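Side-chain contacts in branched-chain phosphotransacylase (Enterococcus faecalis, PDB 1YCO), which probably catalyses acyl transfer between coenzyme A and phosphate, as a member of the phosphate acetyltransferase and butyryltransferase family: residues A[5-10]-A[55-60]; A[11-16]-A[75-80]; A[155-158]-A[163-166]. All blocks are in the same frame, centred on the assembly; numbering follows the deposited sequence.

Contact 1: A[5-10]-A[55-60]; sequences SIAGGS and AAVAQE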
ATOM      1  N   SER A   5     -27.664  -7.815 -14.056  1.00 38.38           N
ATOM      2  CA  SER A   5     -27.854  -9.210 -13.691  1.00 37.17           C
ATOM      3  C   SER A   5     -27.117  -9.486 -12.376  1.00 36.94           C
ATOM      4  O   SER A   5     -25.929  -9.210 -12.253  1.00 38.53           O
ATOM      5  CB  SER A   5     -27.315 -10.090 -14.824  1.00 35.37           C
ATOM      6  OG  SER A   5     -27.343 -11.466 -14.511  1.00 39.94           O
ATOM      7  N   ILE A   6     -27.818 -10.037 -11.392  1.00 38.01           N
ATOM      8  CA  ILE A   6     -27.196 -10.304 -10.098  1.00 37.41           C
ATOM      9  C   ILE A   6     -27.189 -11.780  -9.721  1.00 39.25           C
ATOM     10  O   ILE A   6     -28.244 -12.408  -9.589  1.00 39.77           O
ATOM     11  CB  ILE A   6     -27.909  -9.520  -8.980  1.00 34.99           C
ATOM     12  CG1 ILE A   6     -28.005  -8.041  -9.381  1.00 35.62           C
ATOM     13  CG2 ILE A   6     -27.163  -9.699  -7.653  1.00 34.19           C
ATOM     14  CD1 ILE A   6     -28.549  -7.132  -8.320  1.00 35.16           C
ATOM     15  N   ALA A   7     -25.991 -12.325  -9.531  1.00 39.53           N
ATOM     16  CA  ALA A   7     -25.832 -13.725  -9.158  1.00 41.38           C
ATOM     17  C   ALA A   7     -25.899 -13.871  -7.639  1.00 43.19           C
ATOM     18  O   ALA A   7     -24.954 -13.522  -6.926  1.00 43.88           O
ATOM     19  CB  ALA A   7     -24.502 -14.264  -9.687  1.00 40.58           C
ATOM     20  N   GLY A   8     -27.024 -14.388  -7.158  1.00 43.22           N
ATOM     21  CA  GLY A   8     -27.210 -14.561  -5.735  1.00 45.63           C
ATOM     22  C   GLY A   8     -27.532 -13.224  -5.101  1.00 46.61           C
ATOM     23  O   GLY A   8     -26.975 -12.868  -4.063  1.00 46.76           O
ATOM     24  N   GLY A   9     -28.442 -12.484  -5.725  1.00 47.18           N
ATOM     25  CA  GLY A   9     -28.801 -11.172  -5.215  1.00 50.15           C
ATOM     26  C   GLY A   9     -30.051 -11.093  -4.362  1.00 50.27           C
ATOM     27  O   GLY A   9     -30.428 -10.013  -3.918  1.00 50.21           O
ATOM     28  N   SER A  10     -30.709 -12.221  -4.127  1.00 51.99           N
ATOM     29  CA  SER A  10     -31.913 -12.182  -3.311  1.00 53.54           C
ATOM     30  C   SER A  10     -31.535 -12.146  -1.833  1.00 53.48           C
ATOM     31  O   SER A  10     -31.833 -13.075  -1.083  1.00 54.51           O
ATOM     32  CB  SER A  10     -32.793 -13.389  -3.602  1.00 54.74           C
ATOM     33  OG  SER A  10     -34.038 -13.244  -2.946  1.00 57.62           O
ATOM     34  N   ALA A  55     -24.392 -23.250  -9.009  1.00 48.99           N
ATOM     35  CA  ALA A  55     -23.893 -23.439 -10.366  1.00 46.43           C
ATOM     36  C   ALA A  55     -24.949 -22.961 -11.352  1.00 44.63           C
ATOM     37  O   ALA A  55     -24.633 -22.392 -12.400  1.00 43.76           O
ATOM     38  CB  ALA A  55     -23.570 -24.902 -10.611  1.00 46.14           C
ATOM     39  N   ALA A  56     -26.210 -23.190 -11.000  1.00 43.25           N
ATOM     40  CA  ALA A  56     -27.321 -22.772 -11.844  1.00 43.47           C
ATOM     41  C   ALA A  56     -27.460 -21.244 -11.811  1.00 43.75           C
ATOM     42  O   ALA A  56     -27.575 -20.602 -12.860  1.00 42.30           O
ATOM     43  CB  ALA A  56     -28.612 -23.439 -11.375  1.00 42.59           C
ATOM     44  N   VAL A  57     -27.433 -20.680 -10.599  1.00 43.37           N
ATOM     45  CA  VAL A  57     -27.545 -19.237 -10.371  1.00 45.19           C
ATOM     46  C   VAL A  57     -26.527 -18.485 -11.220  1.00 46.73           C
ATOM     47  O   VAL A  57     -26.864 -17.540 -11.943  1.00 45.41           O
ATOM     48  CB  VAL A  57     -27.269 -18.860  -8.875  1.00 45.53           C
ATOM     49  CG1 VAL A  57     -27.412 -17.356  -8.674  1.00 44.59           C
ATOM     50  CG2 VAL A  57     -28.217 -19.607  -7.955  1.00 44.83           C
ATOM     51  N   ALA A  58     -25.275 -18.919 -11.113  1.00 47.40           N
ATOM     52  CA  ALA A  58     -24.177 -18.318 -11.855  1.00 48.00           C
ATOM     53  C   ALA A  58     -24.381 -18.474 -13.353  1.00 48.63           C
ATOM     54  O   ALA A  58     -24.282 -17.504 -14.102  1.00 49.58           O
ATOM     55  CB  ALA A  58     -22.856 -18.965 -11.444  1.00 47.62           C
ATOM     56  N   GLN A  59     -24.677 -19.691 -13.793  1.00 48.74           N
ATOM     57  CA  GLN A  59     -24.859 -19.924 -15.221  1.00 49.86           C
ATOM     58  C   GLN A  59     -25.948 -19.041 -15.812  1.00 47.90           C
ATOM     59  O   GLN A  59     -25.793 -18.508 -16.904  1.00 47.72           O
ATOM     60  CB  GLN A  59     -25.184 -21.395 -15.490  1.00 51.16           C
ATOM     61  CG  GLN A  59     -25.114 -21.769 -16.970  1.00 53.67           C
ATOM     62  CD  GLN A  59     -26.419 -21.513 -17.713  1.00 57.08           C
ATOM     63  OE1 GLN A  59     -26.439 -21.413 -18.945  1.00 58.11           O
ATOM     64  NE2 GLN A  59     -27.518 -21.419 -16.968  1.00 56.37           N
ATOM     65  N   GLU A  60     -27.044 -18.887 -15.080  1.00 48.13           N
ATOM     66  CA  GLU A  60     -28.155 -18.077 -15.545  1.00 48.14           C
ATOM     67  C   GLU A  60     -27.869 -16.569 -15.518  1.00 47.54           C
ATOM     68  O   GLU A  60     -28.346 -15.825 -16.382  1.00 47.92           O
ATOM     69  CB  GLU A  60     -29.402 -18.425 -14.741  1.00 49.15           C
ATOM     70  CG  GLU A  60     -29.886 -19.836 -15.039  1.00 54.01           C
ATOM     71  CD  GLU A  60     -31.291 -20.103 -14.542  1.00 56.78           C
ATOM     72  OE1 GLU A  60     -31.470 -20.250 -13.314  1.00 58.40           O
ATOM     73  OE2 GLU A  60     -32.219 -20.155 -15.385  1.00 58.82           O
TER
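The Ala-7–Gly-8 peptide group receives a methyl of Val-57 on one of its faces. CG1 of Val-57 stands 3.4 Å from Gly-8 N, above the amide plane but displaced along the N-H direction, so that it lies over the face on its nitrogen side. The carbonyl side of the same group lies farther off, with Val-57 CG1 3.9 Å from Ala-7 C. At the margin of this peptide the methyl of Ala-7 adds a looser apolar contact, Ala-7 CB to Val-57 CG1 at 4.4 Å. The branch gets there because CG1 lies opposite the backbone nitrogen of Val-57 (chi1 -179°) on a CB that points at the strand. Phe-34, Thr-36 and Cys-51 also pack on Val-57, leaving it between the end of strand 2-7, Phe-34 of strand 29-35 and the loops of Thr-36 and Cys-51.

The backbones come close where both carry small residues: Ala-7 CA and Ala-58 CA are 5.6 Å apart. Here the strand gives way to a turn, Gly-8 adopting a positive phi (77°) that glycine accommodates easily. Earlier in the strand, Ser-5 directs its CB toward the helix, and its OG is hydrogen-bonded to Ala-61 O, which adds a polar tie beside the apolar one. Ser-5 and Ala-7 meanwhile pair through their backbones with strand 72-75. Helix 54-66 thus lies on one face of the parallel sheet, across the C-terminal end of strand 2-7, within the beta-alpha-beta connection from strand 47-50 to strand 72-75, as in Rossmann-like alpha/beta domains.

Contact 2: A[11-16]-A[75-80]; sequences QPEILQ and KGIIQT
The terminal methyl of Ile-77 meets the side chains of Gln-11 and Glu-13, which approach it from adjoining sides. Ile-77 CD1 is modelled 3.2 Å from Gln-11 CG, unusually short for two carbons and of doubtful exact value at this resolution, and sits almost squarely over the face of the Gln-11 amide, 3.3 Å from its CD. Glu-13 supplies the other close neighbour, its OE1 lying 3.1 Å from Ile-77 CD1, a tight approach for a methyl and a carboxylate oxygen. Both side chains cross that of Ile-77 at roughly a right angle, so the methyl meets them end-on. Ile-77 achieves this by extending fully beyond CB, with CD1 opposite CA (chi2 -179°), whereas Glu-13 folds at chi2 (89°) to swing its carboxylate round to the isoleucine. Deeper in the contact, Ile-14 CD1 rests on the backbone of Gly-76, 4.0 Å from its CA.

A second shell holds these groups in place. The other carboxylate oxygen of Glu-13, OE2, forms a salt bridge with Arg-255, which also packs on Ile-77, while Ile-14 leans on Ile-6 of strand 2-7. The loop is braced from within by Lys-75, whose NZ donates to Ile-78 O at 2.9 Å, in the carbonyl plane and with a C=O...N angle of 158°; a weak bond to Gly-76 O and another to Thr-253 O accompany it. On the helix side, Gln-11 occupies the N-cap position, and its carbonyl O accepts the first-turn bond from Leu-15 N at 2.7 Å. The contact therefore joins the N-terminal turn of helix 12-24 to the loop leaving strand 72-75, at the C-terminal ends of adjacent parallel strands, where the beta-alpha connections of a Rossmann-like domain gather.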
ATOM      1  N   GLN A  11     -30.892 -11.055  -1.424  1.00 53.25           N
ATOM      2  CA  GLN A  11     -30.441 -10.886  -0.049  1.00 54.16           C
ATOM      3  C   GLN A  11     -30.778  -9.495   0.488  1.00 54.46           C
ATOM      4  O   GLN A  11     -30.728  -8.509  -0.248  1.00 55.28           O
ATOM      5  CB  GLN A  11     -28.931 -11.098   0.009  1.00 54.42           C
ATOM      6  CG  GLN A  11     -28.463 -12.322  -0.762  1.00 53.65           C
ATOM      7  CD  GLN A  11     -28.844 -13.629  -0.087  1.00 56.49           C
ATOM      8  OE1 GLN A  11     -28.576 -14.711  -0.610  1.00 57.76           O
ATOM      9  NE2 GLN A  11     -29.468 -13.535   1.079  1.00 56.98           N
ATOM     10  N   PRO A  12     -31.109  -9.392   1.788  1.00 55.07           N
ATOM     11  CA  PRO A  12     -31.445  -8.072   2.339  1.00 55.40           C
ATOM     12  C   PRO A  12     -30.325  -7.049   2.136  1.00 54.77           C
ATOM     13  O   PRO A  12     -30.572  -5.840   2.096  1.00 54.61           O
ATOM     14  CB  PRO A  12     -31.736  -8.375   3.811  1.00 55.59           C
ATOM     15  CG  PRO A  12     -30.837  -9.530   4.104  1.00 54.74           C
ATOM     16  CD  PRO A  12     -30.986 -10.397   2.861  1.00 55.27           C
ATOM     17  N   GLU A  13     -29.099  -7.546   1.993  1.00 54.48           N
ATOM     18  CA  GLU A  13     -27.942  -6.683   1.763  1.00 54.31           C
ATOM     19  C   GLU A  13     -28.009  -6.151   0.321  1.00 53.18           C
ATOM     20  O   GLU A  13     -27.773  -4.966   0.073  1.00 53.39           O
ATOM     21  CB  GLU A  13     -26.642  -7.464   1.956  1.00 56.53           C
ATOM     22  CG  GLU A  13     -26.567  -8.282   3.244  1.00 59.26           C
ATOM     23  CD  GLU A  13     -27.125  -9.687   3.087  1.00 61.43           C
ATOM     24  OE1 GLU A  13     -26.812 -10.336   2.063  1.00 61.37           O
ATOM     25  OE2 GLU A  13     -27.857 -10.147   3.997  1.00 62.81           O
ATOM     26  N   ILE A  14     -28.334  -7.031  -0.625  1.00 49.74           N
ATOM     27  CA  ILE A  14     -28.444  -6.628  -2.016  1.00 47.84           C
ATOM     28  C   ILE A  14     -29.678  -5.742  -2.181  1.00 48.35           C
ATOM     29  O   ILE A  14     -29.664  -4.776  -2.943  1.00 48.41           O
ATOM     30  CB  ILE A  14     -28.535  -7.868  -2.966  1.00 46.06           C
ATOM     31  CG1 ILE A  14     -27.242  -8.683  -2.899  1.00 47.98           C
ATOM     32  CG2 ILE A  14     -28.801  -7.428  -4.395  1.00 43.68           C
ATOM     33  CD1 ILE A  14     -25.968  -7.909  -3.289  1.00 45.46           C
ATOM     34  N   LEU A  15     -30.738  -6.054  -1.444  1.00 48.55           N
ATOM     35  CA  LEU A  15     -31.975  -5.273  -1.520  1.00 50.25           C
ATOM     36  C   LEU A  15     -31.727  -3.803  -1.179  1.00 50.89           C
ATOM     37  O   LEU A  15     -32.269  -2.903  -1.823  1.00 50.89           O
ATOM     38  CB  LEU A  15     -33.016  -5.845  -0.558  1.00 51.47           C
ATOM     39  CG  LEU A  15     -34.435  -5.331  -0.775  1.00 53.08           C
ATOM     40  CD1 LEU A  15     -34.963  -5.818  -2.116  1.00 53.81           C
ATOM     41  CD2 LEU A  15     -35.320  -5.830   0.348  1.00 55.42           C
ATOM     42  N   GLN A  16     -30.906  -3.570  -0.161  1.00 51.16           N
ATOM     43  CA  GLN A  16     -30.578  -2.214   0.261  1.00 52.40           C
ATOM     44  C   GLN A  16     -29.880  -1.460  -0.885  1.00 50.47           C
ATOM     45  O   GLN A  16     -30.071  -0.252  -1.050  1.00 50.20           O
ATOM     46  CB  GLN A  16     -29.671  -2.266   1.497  1.00 55.16           C
ATOM     47  CG  GLN A  16     -29.989  -1.228   2.566  1.00 59.86           C
ATOM     48  CD  GLN A  16     -28.901  -1.129   3.632  1.00 62.29           C
ATOM     49  OE1 GLN A  16     -28.479  -2.141   4.201  1.00 62.22           O
ATOM     50  NE2 GLN A  16     -28.442   0.096   3.908  1.00 61.68           N
ATOM     51  N   LYS A  75     -21.887  -9.689  -8.732  1.00 39.36           N
ATOM     52  CA  LYS A  75     -21.823 -10.856  -7.869  1.00 42.07           C
ATOM     53  C   LYS A  75     -22.415 -10.633  -6.482  1.00 43.44           C
ATOM     54  O   LYS A  75     -21.800  -9.979  -5.633  1.00 44.13           O
ATOM     55  CB  LYS A  75     -20.373 -11.316  -7.715  1.00 42.09           C
ATOM     56  CG  LYS A  75     -20.226 -12.598  -6.912  1.00 43.17           C
ATOM     57  CD  LYS A  75     -18.778 -12.912  -6.614  1.00 44.35           C
ATOM     58  CE  LYS A  75     -18.346 -12.323  -5.290  1.00 47.21           C
ATOM     59  NZ  LYS A  75     -19.057 -12.961  -4.143  1.00 47.47           N
ATOM     60  N   GLY A  76     -23.605 -11.184  -6.258  1.00 44.61           N
ATOM     61  CA  GLY A  76     -24.252 -11.066  -4.961  1.00 44.61           C
ATOM     62  C   GLY A  76     -23.592 -12.060  -4.022  1.00 46.19           C
ATOM     63  O   GLY A  76     -22.372 -12.046  -3.874  1.00 44.92           O
ATOM     64  N   ILE A  77     -24.381 -12.930  -3.396  1.00 48.34           N
ATOM     65  CA  ILE A  77     -23.822 -13.933  -2.486  1.00 49.56           C
ATOM     66  C   ILE A  77     -23.616 -15.260  -3.226  1.00 49.82           C
ATOM     67  O   ILE A  77     -24.556 -16.018  -3.439  1.00 49.18           O
ATOM     68  CB  ILE A  77     -24.739 -14.146  -1.263  1.00 50.43           C
ATOM     69  CG1 ILE A  77     -24.816 -12.854  -0.453  1.00 49.96           C
ATOM     70  CG2 ILE A  77     -24.195 -15.275  -0.382  1.00 51.14           C
ATOM     71  CD1 ILE A  77     -25.685 -12.961   0.786  1.00 51.97           C
ATOM     72  N   ILE A  78     -22.374 -15.520  -3.621  1.00 50.72           N
ATOM     73  CA  ILE A  78     -22.020 -16.731  -4.349  1.00 52.47           C
ATOM     74  C   ILE A  78     -20.499 -16.801  -4.462  1.00 53.59           C
ATOM     75  O   ILE A  78     -19.838 -15.769  -4.567  1.00 53.70           O
ATOM     76  CB  ILE A  78     -22.640 -16.725  -5.781  1.00 52.69           C
ATOM     77  CG1 ILE A  78     -22.159 -17.944  -6.569  1.00 52.46           C
ATOM     78  CG2 ILE A  78     -22.251 -15.442  -6.511  1.00 52.06           C
ATOM     79  CD1 ILE A  78     -22.808 -18.078  -7.936  1.00 52.81           C
ATOM     80  N   GLN A  79     -19.946 -18.011  -4.433  1.00 54.36           N
ATOM     81  CA  GLN A  79     -18.501 -18.178  -4.536  1.00 55.17           C
ATOM     82  C   GLN A  79     -17.959 -17.508  -5.798  1.00 54.51           C
ATOM     83  O   GLN A  79     -18.477 -17.699  -6.901  1.00 54.53           O
ATOM     84  CB  GLN A  79     -18.127 -19.663  -4.544  1.00 57.39           C
ATOM     85  CG  GLN A  79     -18.691 -20.448  -3.375  1.00 62.17           C
ATOM     86  CD  GLN A  79     -20.170 -20.768  -3.553  1.00 66.02           C
ATOM     87  OE1 GLN A  79     -20.878 -21.070  -2.581  1.00 68.92           O
ATOM     88  NE2 GLN A  79     -20.644 -20.715  -4.800  1.00 65.44           N
ATOM     89  N   THR A  80     -16.908 -16.717  -5.617  1.00 53.06           N
ATOM     90  CA  THR A  80     -16.273 -16.002  -6.714  1.00 52.28           C
ATOM     91  C   THR A  80     -15.754 -16.981  -7.768  1.00 52.41           C
ATOM     92  O   THR A  80     -15.893 -16.757  -8.974  1.00 51.33           O
ATOM     93  CB  THR A  80     -15.106 -15.142  -6.178  1.00 51.95           C
ATOM     94  OG1 THR A  80     -15.580 -14.346  -5.086  1.00 50.04           O
ATOM     95  CG2 THR A  80     -14.554 -14.221  -7.264  1.00 50.33           C
TER

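Contact 3: A[155-158]-A[163-166]; sequences SAAE and KMPS
Residues 155-158 leave the end of strand 150-154 and turn away from it, Ser-155 still extended and Ala-156 helical in its backbone angles. Residues 163-166 lead into helix 165-177, with Met-164 at the N-cap position. The two backbones come nearest at the serines, where Ser-155 CA and Ser-166 CA are 5.6 Å apart.

A hydrogen bond spans this gap, Ser-155 OG donating to Ser-166 OG at 2.7 Å. The donor hydroxyl is carried across by a first torsion that sets OG opposite the backbone nitrogen of Ser-155 (chi1 -175°). On the helix side, the acceptor OG is borne by a CB of Ser-166 that faces the loop. The same oxygen is also hydrogen-bonded to OD2 of Asp-222 of the second subunit, so the serine pair and the acid form a small polar chain across the subunit boundary.

Beside this polar pair, Met-164 contributes the apolar part. Its side chain bends at chi2 and chi3 and brings CE to the two alanines: Met-164 CE is 3.5 Å from Ala-156 CB and 3.8 Å from Ala-157 CB. The same methyl also lies by the backbone, Met-164 CE to Ala-157 N being 3.6 Å. The sulfur follows the methyl, Met-164 SD lying 3.7 Å from Ala-156 CB.

Across the subunit interface, Asn-225 and Ile-221 of the second subunit, both in its helix 221-234, pack on Ala-156 and Met-164 respectively. Within the chain, Ser-155 pairs by its backbone with Leu-189 of strand 184-189, placing the contact where strand 150-154 runs through a loop into helix 165-177 at the dimer interface.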
ATOM      1  N   SER A 155       6.623   2.285  -8.310  1.00 35.36           N
ATOM      2  CA  SER A 155       7.729   1.520  -7.746  1.00 38.17           C
ATOM      3  C   SER A 155       8.202   2.241  -6.481  1.00 40.97           C
ATOM      4  O   SER A 155       7.895   3.414  -6.283  1.00 41.43           O
ATOM      5  CB  SER A 155       8.870   1.398  -8.756  1.00 37.86           C
ATOM      6  OG  SER A 155       9.895   0.562  -8.253  1.00 35.59           O
ATOM      7  N   ALA A 156       8.936   1.537  -5.625  1.00 44.93           N
ATOM      8  CA  ALA A 156       9.430   2.108  -4.371  1.00 48.54           C
ATOM      9  C   ALA A 156      10.350   3.309  -4.564  1.00 52.41           C
ATOM     10  O   ALA A 156      10.204   4.341  -3.893  1.00 52.65           O
ATOM     11  CB  ALA A 156      10.140   1.037  -3.553  1.00 48.81           C
ATOM     12  N   ALA A 157      11.306   3.181  -5.477  1.00 56.49           N
ATOM     13  CA  ALA A 157      12.242   4.277  -5.750  1.00 59.27           C
ATOM     14  C   ALA A 157      11.814   5.086  -6.974  1.00 59.76           C
ATOM     15  O   ALA A 157      11.103   4.583  -7.844  1.00 60.16           O
ATOM     16  CB  ALA A 157      13.658   3.708  -5.949  1.00 58.41           C
ATOM     17  N   GLU A 158      12.242   6.343  -7.027  1.00 61.47           N
ATOM     18  CA  GLU A 158      11.916   7.227  -8.149  1.00 61.55           C
ATOM     19  C   GLU A 158      13.033   7.056  -9.187  1.00 61.15           C
ATOM     20  O   GLU A 158      12.779   6.923 -10.386  1.00 61.18           O
ATOM     21  CB  GLU A 158      11.845   8.690  -7.674  1.00 63.58           C
ATOM     22  CG  GLU A 158      11.553   8.872  -6.163  1.00 64.57           C
ATOM     23  CD  GLU A 158      12.826   9.006  -5.320  1.00 66.22           C
ATOM     24  OE1 GLU A 158      13.803   8.256  -5.581  1.00 65.56           O
ATOM     25  OE2 GLU A 158      12.846   9.858  -4.392  1.00 66.07           O
ATOM     26  N   LYS A 163      18.171  -3.341  -8.638  1.00 42.96           N
ATOM     27  CA  LYS A 163      18.051  -4.406  -7.663  1.00 44.48           C
ATOM     28  C   LYS A 163      16.575  -4.611  -7.327  1.00 42.12           C
ATOM     29  O   LYS A 163      16.202  -5.552  -6.624  1.00 41.75           O
ATOM     30  CB  LYS A 163      18.839  -4.038  -6.407  1.00 48.60           C
ATOM     31  CG  LYS A 163      19.208  -5.216  -5.532  1.00 50.63           C
ATOM     32  CD  LYS A 163      19.799  -4.737  -4.226  1.00 53.74           C
ATOM     33  CE  LYS A 163      21.053  -3.909  -4.431  1.00 54.63           C
ATOM     34  NZ  LYS A 163      21.598  -3.478  -3.110  1.00 56.64           N
ATOM     35  N   MET A 164      15.734  -3.726  -7.855  1.00 41.06           N
ATOM     36  CA  MET A 164      14.300  -3.784  -7.588  1.00 39.37           C
ATOM     37  C   MET A 164      13.512  -4.217  -8.826  1.00 36.59           C
ATOM     38  O   MET A 164      13.520  -3.536  -9.851  1.00 34.30           O
ATOM     39  CB  MET A 164      13.824  -2.414  -7.085  1.00 42.75           C
ATOM     40  CG  MET A 164      12.406  -2.387  -6.518  1.00 45.83           C
ATOM     41  SD  MET A 164      12.371  -1.617  -4.896  1.00 48.53           S
ATOM     42  CE  MET A 164      12.963   0.007  -5.254  1.00 48.43           C
ATOM     43  N   PRO A 165      12.838  -5.382  -8.742  1.00 35.05           N
ATOM     44  CA  PRO A 165      12.022  -5.972  -9.812  1.00 32.50           C
ATOM     45  C   PRO A 165      10.968  -5.000 -10.366  1.00 32.09           C
ATOM     46  O   PRO A 165      10.804  -4.886 -11.576  1.00 31.86           O
ATOM     47  CB  PRO A 165      11.395  -7.181  -9.129  1.00 34.25           C
ATOM     48  CG  PRO A 165      12.478  -7.585  -8.147  1.00 32.36           C
ATOM     49  CD  PRO A 165      12.881  -6.274  -7.568  1.00 33.63           C
ATOM     50  N   SER A 166      10.254  -4.301  -9.484  1.00 30.33           N
ATOM     51  CA  SER A 166       9.237  -3.352  -9.938  1.00 30.24           C
ATOM     52  C   SER A 166       9.876  -2.172 -10.663  1.00 31.98           C
ATOM     53  O   SER A 166       9.292  -1.596 -11.584  1.00 35.00           O
ATOM     54  CB  SER A 166       8.410  -2.830  -8.766  1.00 26.67           C
ATOM     55  OG  SER A 166       9.214  -2.073  -7.892  1.00 28.99           O
TER

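Contacts 1 and 2 are neighbours, their centres 10 Å apart, and share the turn that follows strand 2-7: Gly-8 O and Ile-77 N, 2.7 Å apart, probably form a hydrogen bond, and Ala-58 CB touches Ile-78 CD1 at 3.6 Å. Their segments alternate along the chain. Both contacts lie at the C-terminal ends of the adjacent strands 2-7 and 72-75. Contact 3 belongs to the mixed sheet on the opposite side of the chain's centre, its centre 42 Å from that of contact 1 and 39 Å from that of contact 2. In this family the active site probably lies in the cleft between the two domains.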